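PDB 5WTZ: binary enterotoxin of Clostridium perfringens component a from Clostridium perfringens, which binds NAD+ and probably transfers its ADP-ribose to actin, acting as the enzymatic component of a two-part, iota-like enterotoxin. Local coordinates for residues E147-S152 with T197-Q202; T164-A169 with V180-G185; F216-I221 with V345-I350; Y231-K236 with K287-P292. One frame throughout, in Å; residues are numbered along the deposited sequence.

How the contacts relate
The two contacts at 147-152/197-202 and 164-169/180-185 lie in the first of two ADP-ribosyltransferase-like regions, with contact 2 nested along the chain inside the loop that contact 1 closes; their centres are 26 Å apart. Contacts 3 and 4 share helix 220-237, contact 4 being nested within the loop closed by contact 3, and their nearest atoms are about 7 Å apart. Contact 3 is the one tied to the NAD pocket: Ile-350 touches the dinucleotide, and the side chain of Val-345 is about 9 Å away. In contact 4, the side chain of Trp-234 is about 12 Å from the NAD. Contacts 1 and 4, 51 Å apart between centres, flank the chain's centre on opposite sides.

Contact 1: E147-S152 with T197-Q202; sequences EPDINS and TIKGKQ
Glu-147 and Ile-198 reach toward each other tip to tip, the carboxylate oxygen OE2 of Glu-147 lying 3.7 Å from CG1 of Ile-198. The glutamate is held out by an anti first torsion (chi1 -178°) and an extended chain beyond CG, and its CG also meets CD1 of Ile-198 at 4.0 Å. The other branch of the isoleucine, CG2, sits against the carbonyl oxygen of Pro-148. Lys-199 crosses Asp-149 obliquely: its chain bends at chi2 (-70°) and then runs extended, bringing CE to 3.1 Å from the backbone O of Asp-149. The ammonium is less close, and its salt bridge from NZ to OD1 of Asp-149 is long at 3.7 Å. Farther along, CD of Lys-201 passes 3.8 Å from OD1 of Asn-151, while NZ of Lys-201 forms a salt bridge with OE2 of Glu-110. Tyr-97 of strand 92-98 touches both Pro-148 and Ile-198, backing the apolar part of this contact at the protein surface. Residues 198-201 form a type I' turn closed by reciprocal backbone bonds between Ile-198 and Lys-201, the two-residue loop of a beta hairpin formed by strands 187-198 and 201-211, here packed against the loop leading into strand 156-162.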
loop_
_atom_site.group_PDB
_atom_site.type_symbol
_atom_site.label_atom_id
_atom_site.label_comp_id
_atom_site.label_asym_id
_atom_site.label_seq_id
_atom_site.Cartn_x
_atom_site.Cartn_y
_atom_site.Cartn_z
ATOM N N GLU A 147 -14.697 -21.676 -3.104
ATOM C CA GLU A 147 -14.252 -21.939 -1.747
ATOM C C GLU A 147 -13.333 -23.140 -1.737
ATOM O O GLU A 147 -13.680 -24.181 -2.279
ATOM C CB GLU A 147 -15.444 -22.176 -0.822
ATOM C CG GLU A 147 -15.057 -22.402 0.627
ATOM C CD GLU A 147 -16.238 -22.813 1.477
ATOM O OE1 GLU A 147 -17.201 -22.022 1.570
ATOM O OE2 GLU A 147 -16.209 -23.931 2.045
ATOM N N PRO A 148 -12.147 -22.997 -1.132
ATOM C CA PRO A 148 -11.207 -24.122 -1.150
ATOM C C PRO A 148 -11.809 -25.376 -0.533
ATOM O O PRO A 148 -12.691 -25.278 0.330
ATOM C CB PRO A 148 -10.036 -23.611 -0.322
ATOM C CG PRO A 148 -10.101 -22.114 -0.477
ATOM C CD PRO A 148 -11.566 -21.794 -0.514
ATOM N N ASP A 149 -11.353 -26.533 -1.000
ATOM C CA ASP A 149 -11.894 -27.819 -0.571
ATOM C C ASP A 149 -10.822 -28.606 0.154
ATOM O O ASP A 149 -10.957 -29.818 0.375
ATOM C CB ASP A 149 -12.415 -28.611 -1.772
ATOM C CG ASP A 149 -13.293 -29.775 -1.363
ATOM O OD1 ASP A 149 -13.743 -29.793 -0.199
ATOM O OD2 ASP A 149 -13.532 -30.671 -2.200
ATOM N N ILE A 150 -9.745 -27.912 0.507
ATOM C CA ILE A 150 -8.583 -28.554 1.111
ATOM C C ILE A 150 -8.003 -27.732 2.263
ATOM O O ILE A 150 -8.304 -26.544 2.425
ATOM C CB ILE A 150 -7.471 -28.854 0.032
ATOM C CG1 ILE A 150 -7.112 -27.612 -0.794
ATOM C CG2 ILE A 150 -7.887 -29.979 -0.899
ATOM C CD1 ILE A 150 -6.148 -26.695 -0.153
ATOM N N ASN A 151 -7.173 -28.393 3.061
ATOM C CA ASN A 151 -6.547 -27.784 4.218
ATOM C C ASN A 151 -5.650 -26.610 3.844
ATOM O O ASN A 151 -5.078 -26.579 2.758
ATOM C CB ASN A 151 -5.722 -28.831 4.972
ATOM C CG ASN A 151 -4.946 -28.229 6.121
ATOM O OD1 ASN A 151 -5.517 -27.910 7.164
ATOM N ND2 ASN A 151 -3.644 -28.043 5.929
ATOM N N SER A 152 -5.524 -25.652 4.751
ATOM C CA SER A 152 -4.458 -24.675 4.649
ATOM C C SER A 152 -3.710 -24.594 5.968
ATOM O O SER A 152 -4.303 -24.760 7.037
ATOM C CB SER A 152 -5.004 -23.304 4.261
ATOM O OG SER A 152 -3.958 -22.361 4.109
ATOM N N THR A 197 -16.076 -23.154 8.929
ATOM C CA THR A 197 -15.489 -24.469 9.112
ATOM C C THR A 197 -15.319 -25.128 7.762
ATOM O O THR A 197 -16.283 -25.299 7.020
ATOM C CB THR A 197 -16.349 -25.338 10.029
ATOM O OG1 THR A 197 -16.481 -24.671 11.289
ATOM C CG2 THR A 197 -15.697 -26.718 10.247
ATOM N N ILE A 198 -14.081 -25.477 7.439
ATOM C CA ILE A 198 -13.788 -26.192 6.203
ATOM C C ILE A 198 -13.013 -27.476 6.513
ATOM O O ILE A 198 -11.964 -27.428 7.134
ATOM C CB ILE A 198 -12.991 -25.296 5.229
ATOM C CG1 ILE A 198 -13.836 -24.083 4.835
ATOM C CG2 ILE A 198 -12.561 -26.091 3.998
ATOM C CD1 ILE A 198 -13.079 -23.042 4.054
ATOM N N LYS A 199 -13.554 -28.625 6.112
ATOM C CA LYS A 199 -12.952 -29.919 6.442
ATOM C C LYS A 199 -12.662 -30.050 7.941
ATOM O O LYS A 199 -11.573 -30.467 8.336
ATOM C CB LYS A 199 -11.664 -30.132 5.644
ATOM C CG LYS A 199 -11.851 -30.230 4.134
ATOM C CD LYS A 199 -12.556 -31.521 3.752
ATOM C CE LYS A 199 -12.560 -31.724 2.242
ATOM N NZ LYS A 199 -13.359 -32.903 1.821
ATOM N N GLY A 200 -13.626 -29.654 8.769
ATOM C CA GLY A 200 -13.538 -29.867 10.205
ATOM C C GLY A 200 -12.727 -28.820 10.944
ATOM O O GLY A 200 -12.634 -28.848 12.172
ATOM N N LYS A 201 -12.142 -27.893 10.194
ATOM C CA LYS A 201 -11.255 -26.884 10.759
ATOM C C LYS A 201 -11.812 -25.473 10.609
ATOM O O LYS A 201 -12.348 -25.105 9.559
ATOM C CB LYS A 201 -9.875 -26.976 10.099
ATOM C CG LYS A 201 -8.871 -25.935 10.541
ATOM C CD LYS A 201 -7.520 -26.241 9.898
ATOM C CE LYS A 201 -6.492 -25.175 10.197
ATOM N NZ LYS A 201 -6.330 -24.970 11.662
ATOM N N GLN A 202 -11.674 -24.679 11.661
ATOM C CA GLN A 202 -12.148 -23.300 11.624
ATOM C C GLN A 202 -11.119 -22.331 11.053
ATOM O O GLN A 202 -9.935 -22.387 11.384
ATOM C CB GLN A 202 -12.557 -22.838 13.024
ATOM C CG GLN A 202 -13.814 -23.516 13.537
ATOM C CD GLN A 202 -14.281 -22.965 14.875
ATOM O OE1 GLN A 202 -13.643 -22.081 15.454
ATOM N NE2 GLN A 202 -15.398 -23.495 15.376
#

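Contact 2: T164-A169 with V180-G185; sequences TNTPAA and VLIDQG
Val-180 meets Ala-168 through its CG1 branch, which stands anti to the backbone N (chi1 173°) and comes 3.7 Å from the alanine CB. Its CA also approaches the carbonyl oxygen of Ala-169, adding a CA-H...O contact to the stronger bond that this oxygen receives from the next residue. Leu-181 pairs with Ala-169 as an antiparallel hydrogen-bonded pair. Its N donates to O of Ala-169 over 2.8 Å, close to straight at 164° and in the carbonyl plane, and its own O accepts from N of Ala-169 at 3.0 Å. The same Leu-181 oxygen also receives CA-H of Ala-168. The leucine side chain starts on the sheet face of Ala-169 and packs on Ile-42 and Tyr-45 of helix 36-61. Ile-182 forms the following non-hydrogen-bonded pair with Ala-168 and shares its face of the sheet. CG2 of Ile-182 touches CG2 of Thr-166 at 4.0 Å. At Asp-183 the regular strand has ended, yet N of Asp-183 still donates a hydrogen bond to O of Pro-167 at 3.3 Å. The aspartate CB packs against the proline ring, 3.7 Å from CB of Pro-167, while OD1 accepts from N of Gln-184 above the carboxylate plane and from Ser-80. Val-83 of helix 70-83 touches Pro-167, Ala-169, Leu-181 and Asp-183. The pairing belongs to the beta hairpin of strands 168-171 and 179-182; with strand 141-144 on the other edge of 179-182, it makes a three-stranded antiparallel sheet.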
loop_
_atom_site.group_PDB
_atom_site.type_symbol
_atom_site.label_atom_id
_atom_site.label_comp_id
_atom_site.label_asym_id
_atom_site.label_seq_id
_atom_site.Cartn_x
_atom_site.Cartn_y
_atom_site.Cartn_z
ATOM N N THR A 164 -17.395 -4.906 -11.120
ATOM C CA THR A 164 -17.504 -4.836 -12.573
ATOM C C THR A 164 -16.295 -4.134 -13.204
ATOM O O THR A 164 -15.766 -3.181 -12.634
ATOM C CB THR A 164 -18.806 -4.098 -12.981
ATOM O OG1 THR A 164 -19.931 -4.830 -12.492
ATOM C CG2 THR A 164 -18.929 -3.982 -14.489
ATOM N N ASN A 165 -15.855 -4.638 -14.358
ATOM C CA ASN A 165 -14.754 -4.065 -15.144
ATOM C C ASN A 165 -13.366 -4.239 -14.532
ATOM O O ASN A 165 -12.394 -3.674 -15.028
ATOM C CB ASN A 165 -15.011 -2.583 -15.413
ATOM C CG ASN A 165 -16.212 -2.366 -16.298
ATOM O OD1 ASN A 165 -16.471 -3.155 -17.210
ATOM N ND2 ASN A 165 -16.966 -1.305 -16.030
ATOM N N THR A 166 -13.268 -5.019 -13.461
ATOM C CA THR A 166 -11.963 -5.398 -12.925
ATOM C C THR A 166 -11.235 -6.262 -13.946
ATOM O O THR A 166 -11.797 -7.230 -14.427
ATOM C CB THR A 166 -12.066 -6.193 -11.602
ATOM O OG1 THR A 166 -12.777 -5.431 -10.624
ATOM C CG2 THR A 166 -10.679 -6.526 -11.061
ATOM N N PRO A 167 -9.986 -5.906 -14.278
ATOM C CA PRO A 167 -9.128 -6.794 -15.060
ATOM C C PRO A 167 -8.854 -8.063 -14.271
ATOM O O PRO A 167 -8.175 -8.003 -13.246
ATOM C CB PRO A 167 -7.852 -5.971 -15.257
ATOM C CG PRO A 167 -8.268 -4.566 -15.035
ATOM C CD PRO A 167 -9.304 -4.646 -13.960
ATOM N N ALA A 168 -9.384 -9.187 -14.738
ATOM C CA ALA A 168 -9.355 -10.434 -13.991
ATOM C C ALA A 168 -9.351 -11.597 -14.966
ATOM O O ALA A 168 -10.410 -12.097 -15.348
ATOM C CB ALA A 168 -10.548 -10.522 -13.061
ATOM N N ALA A 169 -8.163 -12.022 -15.380
ATOM C CA ALA A 169 -8.043 -13.019 -16.440
ATOM C C ALA A 169 -8.062 -14.451 -15.906
ATOM O O ALA A 169 -7.491 -14.739 -14.848
ATOM C CB ALA A 169 -6.778 -12.767 -17.238
ATOM N N VAL A 180 -7.569 -16.932 -11.249
ATOM C CA VAL A 180 -7.944 -15.620 -11.728
ATOM C C VAL A 180 -6.821 -14.636 -11.432
ATOM O O VAL A 180 -6.387 -14.499 -10.298
ATOM C CB VAL A 180 -9.257 -15.144 -11.075
ATOM C CG1 VAL A 180 -9.549 -13.692 -11.449
ATOM C CG2 VAL A 180 -10.405 -16.072 -11.474
ATOM N N LEU A 181 -6.346 -13.957 -12.463
ATOM C CA LEU A 181 -5.230 -13.052 -12.306
ATOM C C LEU A 181 -5.723 -11.604 -12.287
ATOM O O LEU A 181 -6.260 -11.104 -13.274
ATOM C CB LEU A 181 -4.214 -13.289 -13.428
ATOM C CG LEU A 181 -2.911 -12.494 -13.469
ATOM C CD1 LEU A 181 -2.229 -12.454 -12.123
ATOM C CD2 LEU A 181 -1.989 -13.094 -14.520
ATOM N N ILE A 182 -5.558 -10.945 -11.146
ATOM C CA ILE A 182 -6.033 -9.574 -10.985
ATOM C C ILE A 182 -4.910 -8.559 -11.196
ATOM O O ILE A 182 -3.800 -8.732 -10.691
ATOM C CB ILE A 182 -6.639 -9.346 -9.585
ATOM C CG1 ILE A 182 -7.663 -10.433 -9.259
ATOM C CG2 ILE A 182 -7.256 -7.957 -9.492
ATOM C CD1 ILE A 182 -7.922 -10.584 -7.777
ATOM N N ASP A 183 -5.215 -7.501 -11.940
ATOM C CA ASP A 183 -4.265 -6.418 -12.200
ATOM C C ASP A 183 -3.658 -5.785 -10.934
ATOM O O ASP A 183 -4.204 -5.893 -9.828
ATOM C CB ASP A 183 -4.960 -5.339 -13.035
ATOM C CG ASP A 183 -3.992 -4.519 -13.858
ATOM O OD1 ASP A 183 -2.793 -4.864 -13.873
ATOM O OD2 ASP A 183 -4.437 -3.540 -14.502
ATOM N N GLN A 184 -2.515 -5.130 -11.117
ATOM C CA GLN A 184 -1.875 -4.339 -10.079
ATOM C C GLN A 184 -2.713 -3.118 -9.730
ATOM O O GLN A 184 -3.565 -2.708 -10.518
ATOM C CB GLN A 184 -0.487 -3.871 -10.530
ATOM C CG GLN A 184 0.641 -4.868 -10.368
ATOM C CD GLN A 184 2.000 -4.210 -10.545
ATOM O OE1 GLN A 184 2.764 -4.069 -9.589
ATOM N NE2 GLN A 184 2.300 -3.791 -11.768
ATOM N N GLY A 185 -2.465 -2.548 -8.550
ATOM C CA GLY A 185 -3.020 -1.258 -8.175
ATOM C C GLY A 185 -4.193 -1.255 -7.211
ATOM O O GLY A 185 -4.752 -0.199 -6.918
#

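Contact 3: F216-I221 with V345-I350; sequences FENDVI and VLSNNI
The backbone oxygen of Glu-217 accepts from N of Ser-347 at 2.8 Å; the N-H points nearly straight at it (162°), though the donor lies above the carbonyl plane. CA of Leu-346 adds a CA-H...O contact to the same oxygen. A chi1 of 54° places OG of Ser-347 between its own backbone N and carbonyl carbon, 3.2 Å from C of Glu-217. Beside this bond, ND2 of Asn-218 donates to OD1 of Asn-348 over 2.8 Å. The acceptor lies in the amide plane of Asn-218, but the donor stands well above that of Asn-348, the two amides being turned 80° apart. Apolar contacts accompany the polar bonds: CG1 of Val-220 meets CD1 of Leu-346 at 3.6 Å, and CD2 of Phe-216 lies 4.1 Å from CG2 of Val-345, the two side chains running alongside each other in the same direction. Two waters bridge the segments, one joining N of Phe-216 to O of Val-345, the other O of Asn-218 to ND2 of Asn-348. Residues 216-219 form a type II' beta turn, closed by Asp-219 N on O of Phe-216, with Asp-219 as N-cap of helix 220-237. Farther out, the backbone O of Lys-60 accepts from both Ser-347 OG and Asn-218 ND2, NZ of Lys-60 forms a salt bridge with OE2 of Glu-217, and Asp-64 holds ND2 of Asn-348. Arg-300, seen to bind NADH, donates to O of Ser-347, and Ile-350 touches the bound NAD.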
loop_
_atom_site.group_PDB
_atom_site.type_symbol
_atom_site.label_atom_id
_atom_site.label_comp_id
_atom_site.label_asym_id
_atom_site.label_seq_id
_atom_site.Cartn_x
_atom_site.Cartn_y
_atom_site.Cartn_z
ATOM N N PHE A 216 -0.388 7.350 -6.866
ATOM C CA PHE A 216 0.317 7.641 -8.112
ATOM C C PHE A 216 1.535 6.747 -8.354
ATOM O O PHE A 216 1.934 6.560 -9.503
ATOM C CB PHE A 216 0.726 9.117 -8.137
ATOM C CG PHE A 216 -0.447 10.043 -8.106
ATOM C CD1 PHE A 216 -1.418 9.958 -9.093
ATOM C CD2 PHE A 216 -0.594 10.975 -7.096
ATOM C CE1 PHE A 216 -2.518 10.791 -9.071
ATOM C CE2 PHE A 216 -1.698 11.814 -7.069
ATOM C CZ PHE A 216 -2.657 11.718 -8.060
ATOM N N GLU A 217 2.082 6.175 -7.279
ATOM C CA GLU A 217 3.331 5.390 -7.315
ATOM C C GLU A 217 4.420 6.115 -8.136
ATOM O O GLU A 217 5.029 7.046 -7.603
ATOM C CB GLU A 217 3.062 3.954 -7.821
ATOM C CG GLU A 217 2.178 3.182 -6.809
ATOM C CD GLU A 217 2.099 1.680 -7.040
ATOM O OE1 GLU A 217 2.312 1.230 -8.178
ATOM O OE2 GLU A 217 1.813 0.960 -6.069
ATOM N N ASN A 218 4.669 5.719 -9.392
ATOM C CA ASN A 218 5.726 6.353 -10.207
ATOM C C ASN A 218 5.183 7.323 -11.262
ATOM O O ASN A 218 5.953 7.898 -12.052
ATOM C CB ASN A 218 6.596 5.301 -10.921
ATOM C CG ASN A 218 7.310 4.362 -9.954
ATOM O OD1 ASN A 218 7.302 3.152 -10.145
ATOM N ND2 ASN A 218 7.941 4.920 -8.925
ATOM N N ASP A 219 3.865 7.514 -11.267
ATOM C CA ASP A 219 3.193 8.317 -12.295
ATOM C C ASP A 219 3.330 9.810 -12.002
ATOM O O ASP A 219 2.443 10.392 -11.390
ATOM C CB ASP A 219 1.710 7.932 -12.367
ATOM C CG ASP A 219 1.002 8.481 -13.601
ATOM O OD1 ASP A 219 1.572 9.330 -14.327
ATOM O OD2 ASP A 219 -0.158 8.063 -13.831
ATOM N N VAL A 220 4.430 10.418 -12.440
ATOM C CA VAL A 220 4.689 11.835 -12.165
ATOM C C VAL A 220 3.682 12.766 -12.835
ATOM O O VAL A 220 3.353 13.825 -12.286
ATOM C CB VAL A 220 6.118 12.269 -12.613
ATOM C CG1 VAL A 220 7.174 11.476 -11.871
ATOM C CG2 VAL A 220 6.301 12.119 -14.114
ATOM N N ILE A 221 3.192 12.389 -14.013
ATOM C CA ILE A 221 2.287 13.270 -14.742
ATOM C C ILE A 221 0.948 13.363 -14.029
ATOM O O ILE A 221 0.415 14.457 -13.849
ATOM C CB ILE A 221 2.067 12.804 -16.188
ATOM C CG1 ILE A 221 3.389 12.827 -16.958
ATOM C CG2 ILE A 221 1.048 13.695 -16.870
ATOM C CD1 ILE A 221 3.465 11.801 -18.064
ATOM N N VAL A 345 4.028 12.271 -2.812
ATOM C CA VAL A 345 3.001 11.399 -3.350
ATOM C C VAL A 345 3.547 10.357 -4.325
ATOM O O VAL A 345 2.788 9.504 -4.806
ATOM C CB VAL A 345 1.896 12.206 -4.027
ATOM C CG1 VAL A 345 1.274 13.142 -2.991
ATOM C CG2 VAL A 345 2.433 12.977 -5.228
ATOM N N LEU A 346 4.848 10.408 -4.614
ATOM C CA LEU A 346 5.463 9.373 -5.446
ATOM C C LEU A 346 6.134 8.337 -4.563
ATOM O O LEU A 346 6.646 8.670 -3.495
ATOM C CB LEU A 346 6.492 9.958 -6.411
ATOM C CG LEU A 346 6.061 11.086 -7.365
ATOM C CD1 LEU A 346 7.202 11.455 -8.288
ATOM C CD2 LEU A 346 4.811 10.701 -8.172
ATOM N N SER A 347 6.146 7.090 -5.022
ATOM C CA SER A 347 6.811 6.013 -4.306
ATOM C C SER A 347 8.318 6.009 -4.591
ATOM O O SER A 347 9.068 5.327 -3.881
ATOM C CB SER A 347 6.193 4.646 -4.667
ATOM O OG SER A 347 6.179 4.419 -6.073
ATOM N N ASN A 348 8.746 6.770 -5.609
ATOM C CA ASN A 348 10.171 6.930 -5.961
ATOM C C ASN A 348 11.048 7.210 -4.749
ATOM O O ASN A 348 10.669 7.997 -3.885
ATOM C CB ASN A 348 10.401 8.080 -6.968
ATOM C CG ASN A 348 9.609 7.936 -8.256
ATOM O OD1 ASN A 348 8.422 7.625 -8.235
ATOM N ND2 ASN A 348 10.265 8.175 -9.380
ATOM N N ASN A 349 12.229 6.597 -4.689
ATOM C CA ASN A 349 13.202 6.985 -3.671
ATOM C C ASN A 349 13.689 8.416 -3.932
ATOM O O ASN A 349 13.608 8.899 -5.053
ATOM C CB ASN A 349 14.378 6.011 -3.649
ATOM C CG ASN A 349 15.103 5.994 -2.307
ATOM O OD1 ASN A 349 14.824 6.810 -1.418
ATOM N ND2 ASN A 349 16.051 5.060 -2.159
ATOM N N ILE A 350 14.168 9.088 -2.890
ATOM C CA ILE A 350 14.684 10.450 -3.006
ATOM C C ILE A 350 16.182 10.440 -2.724
ATOM O O ILE A 350 16.611 9.869 -1.715
ATOM C CB ILE A 350 13.976 11.410 -2.029
ATOM C CG1 ILE A 350 12.478 11.495 -2.343
ATOM C CG2 ILE A 350 14.618 12.787 -2.073
ATOM C CD1 ILE A 350 11.645 12.132 -1.230
HETATM O O HOH W 1 0.208 8.872 -4.560
HETATM O O HOH W 2 8.661 8.399 -11.714
#

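Contact 4: Y231-K236 with K287-P292; sequences YAPWLK and KKRKIP
The helix of 231-236, kinked where N of Pro-233 and Trp-234 lacks a bond to the preceding turn, runs past the irregular 287-292 segment, with the CA atoms nearest at Trp-234 and Arg-289, 6.3 Å apart. Tyr-231 reaches across to the loop: its OH donates to O of Arg-289 at 2.9 Å, from a position tilted 30° out of the carbonyl plane. CD1 of Ile-291 lies 3.4 Å from OH of Tyr-231. Arg-289 extends from an anti first torsion through CD, which lies over one face of the tyrosine ring, 4.0 Å from its CE1. A bend at chi3 (-88°) places NE off the line of the chain; the guanidinium, its plane 70° from that ring, lies against Pro-233. There CG of the proline lies over one guanidinium face, offset toward the rim, while CB of Pro-233 is 3.5 Å from NH2. CD1 of Trp-234 meets CB of Arg-289 at 3.8 Å and CB of Lys-288 slightly farther off. The indole NE1 is satisfied by O of Ala-285 at the end of helix 272-286, and NZ of Lys-288 forms a salt bridge with OE1 of Glu-242. Helix 220-237 thus lies against the loop joining helix 272-286 to strand 295-301, with Ala-371 of strand 370-372 touching both Tyr-231 and Trp-234.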
loop_
_atom_site.group_PDB
_atom_site.type_symbol
_atom_site.label_atom_id
_atom_site.label_comp_id
_atom_site.label_asym_id
_atom_site.label_seq_id
_atom_site.Cartn_x
_atom_site.Cartn_y
_atom_site.Cartn_z
ATOM N N TYR A 231 -4.542 22.143 -5.752
ATOM C CA TYR A 231 -3.880 23.099 -4.862
ATOM C C TYR A 231 -3.361 24.379 -5.525
ATOM O O TYR A 231 -2.785 25.239 -4.852
ATOM C CB TYR A 231 -2.768 22.367 -4.085
ATOM C CG TYR A 231 -3.401 21.580 -2.968
ATOM C CD1 TYR A 231 -3.703 22.191 -1.755
ATOM C CD2 TYR A 231 -3.780 20.246 -3.148
ATOM C CE1 TYR A 231 -4.331 21.485 -0.737
ATOM C CE2 TYR A 231 -4.414 19.538 -2.139
ATOM C CZ TYR A 231 -4.683 20.164 -0.935
ATOM O OH TYR A 231 -5.305 19.465 0.070
ATOM N N ALA A 232 -3.602 24.542 -6.820
ATOM C CA ALA A 232 -3.388 25.857 -7.420
ATOM C C ALA A 232 -4.262 26.937 -6.750
ATOM O O ALA A 232 -3.754 28.013 -6.427
ATOM C CB ALA A 232 -3.646 25.820 -8.917
ATOM N N PRO A 233 -5.566 26.666 -6.517
ATOM C CA PRO A 233 -6.318 27.730 -5.839
ATOM C C PRO A 233 -5.838 27.964 -4.402
ATOM O O PRO A 233 -5.899 29.099 -3.927
ATOM C CB PRO A 233 -7.762 27.213 -5.846
ATOM C CG PRO A 233 -7.787 26.106 -6.867
ATOM C CD PRO A 233 -6.427 25.503 -6.811
ATOM N N TRP A 234 -5.373 26.909 -3.733
ATOM C CA TRP A 234 -4.839 27.015 -2.375
ATOM C C TRP A 234 -3.681 28.007 -2.311
ATOM O O TRP A 234 -3.654 28.896 -1.457
ATOM C CB TRP A 234 -4.386 25.640 -1.873
ATOM C CG TRP A 234 -3.591 25.659 -0.588
ATOM C CD1 TRP A 234 -4.087 25.690 0.692
ATOM C CD2 TRP A 234 -2.166 25.588 -0.457
ATOM N NE1 TRP A 234 -3.057 25.656 1.606
ATOM C CE2 TRP A 234 -1.868 25.613 0.928
ATOM C CE3 TRP A 234 -1.110 25.530 -1.374
ATOM C CZ2 TRP A 234 -0.561 25.572 1.415
ATOM C CZ3 TRP A 234 0.185 25.488 -0.888
ATOM C CH2 TRP A 234 0.447 25.511 0.494
ATOM N N LEU A 235 -2.734 27.847 -3.227
ATOM C CA LEU A 235 -1.559 28.701 -3.293
ATOM C C LEU A 235 -1.944 30.173 -3.430
ATOM O O LEU A 235 -1.280 31.041 -2.874
ATOM C CB LEU A 235 -0.661 28.279 -4.459
ATOM C CG LEU A 235 0.644 29.066 -4.624
ATOM C CD1 LEU A 235 1.589 28.765 -3.468
ATOM C CD2 LEU A 235 1.296 28.774 -5.965
ATOM N N LYS A 236 -3.025 30.442 -4.157
ATOM C CA LYS A 236 -3.537 31.804 -4.320
ATOM C C LYS A 236 -3.966 32.443 -3.008
ATOM O O LYS A 236 -3.679 33.614 -2.752
ATOM C CB LYS A 236 -4.729 31.821 -5.280
ATOM C CG LYS A 236 -4.397 32.307 -6.678
ATOM C CD LYS A 236 -5.636 32.352 -7.559
ATOM C CE LYS A 236 -5.353 31.736 -8.916
ATOM N NZ LYS A 236 -3.991 32.073 -9.410
ATOM N N LYS A 287 -4.433 24.369 6.953
ATOM C CA LYS A 287 -5.845 24.181 7.267
ATOM C C LYS A 287 -6.747 24.805 6.202
ATOM O O LYS A 287 -7.973 24.731 6.301
ATOM C CB LYS A 287 -6.190 24.793 8.638
ATOM C CG LYS A 287 -5.503 24.120 9.827
ATOM C CD LYS A 287 -5.862 24.850 11.102
ATOM C CE LYS A 287 -5.397 24.064 12.321
ATOM N NZ LYS A 287 -3.926 24.111 12.456
ATOM N N LYS A 288 -6.155 25.424 5.185
ATOM C CA LYS A 288 -6.937 26.278 4.284
ATOM C C LYS A 288 -7.629 25.501 3.153
ATOM O O LYS A 288 -8.635 25.960 2.600
ATOM C CB LYS A 288 -6.058 27.397 3.715
ATOM C CG LYS A 288 -5.715 28.452 4.769
ATOM C CD LYS A 288 -4.886 29.594 4.236
ATOM C CE LYS A 288 -5.716 30.548 3.415
ATOM N NZ LYS A 288 -4.952 31.807 3.154
ATOM N N ARG A 289 -7.113 24.331 2.808
ATOM C CA ARG A 289 -7.816 23.487 1.858
ATOM C C ARG A 289 -7.563 22.018 2.156
ATOM O O ARG A 289 -6.518 21.479 1.792
ATOM C CB ARG A 289 -7.408 23.823 0.424
ATOM C CG ARG A 289 -8.110 22.966 -0.623
ATOM C CD ARG A 289 -7.668 23.345 -2.022
ATOM N NE ARG A 289 -8.472 24.422 -2.600
ATOM C CZ ARG A 289 -9.362 24.255 -3.576
ATOM N NH1 ARG A 289 -9.561 23.054 -4.101
ATOM N NH2 ARG A 289 -10.046 25.293 -4.034
ATOM N N LYS A 290 -8.517 21.391 2.846
ATOM C CA LYS A 290 -8.423 19.989 3.247
ATOM C C LYS A 290 -8.249 19.080 2.053
ATOM O O LYS A 290 -8.801 19.336 0.982
ATOM C CB LYS A 290 -9.669 19.559 4.020
ATOM C CG LYS A 290 -9.752 20.154 5.414
ATOM C CD LYS A 290 -11.069 19.785 6.032
ATOM C CE LYS A 290 -11.167 20.202 7.496
ATOM N NZ LYS A 290 -10.287 19.366 8.360
ATOM N N ILE A 291 -7.462 18.023 2.241
ATOM C CA ILE A 291 -7.311 16.982 1.220
ATOM C C ILE A 291 -8.698 16.564 0.694
ATOM O O ILE A 291 -9.550 16.129 1.462
ATOM C CB ILE A 291 -6.546 15.770 1.796
ATOM C CG1 ILE A 291 -5.119 16.174 2.173
ATOM C CG2 ILE A 291 -6.512 14.606 0.806
ATOM C CD1 ILE A 291 -4.181 16.359 0.993
ATOM N N PRO A 292 -8.940 16.747 -0.617
ATOM C CA PRO A 292 -10.270 16.624 -1.240
ATOM C C PRO A 292 -10.756 15.186 -1.498
ATOM O O PRO A 292 -11.944 15.014 -1.780
ATOM C CB PRO A 292 -10.089 17.352 -2.571
ATOM C CG PRO A 292 -8.670 17.096 -2.915
ATOM C CD PRO A 292 -7.925 17.172 -1.594
#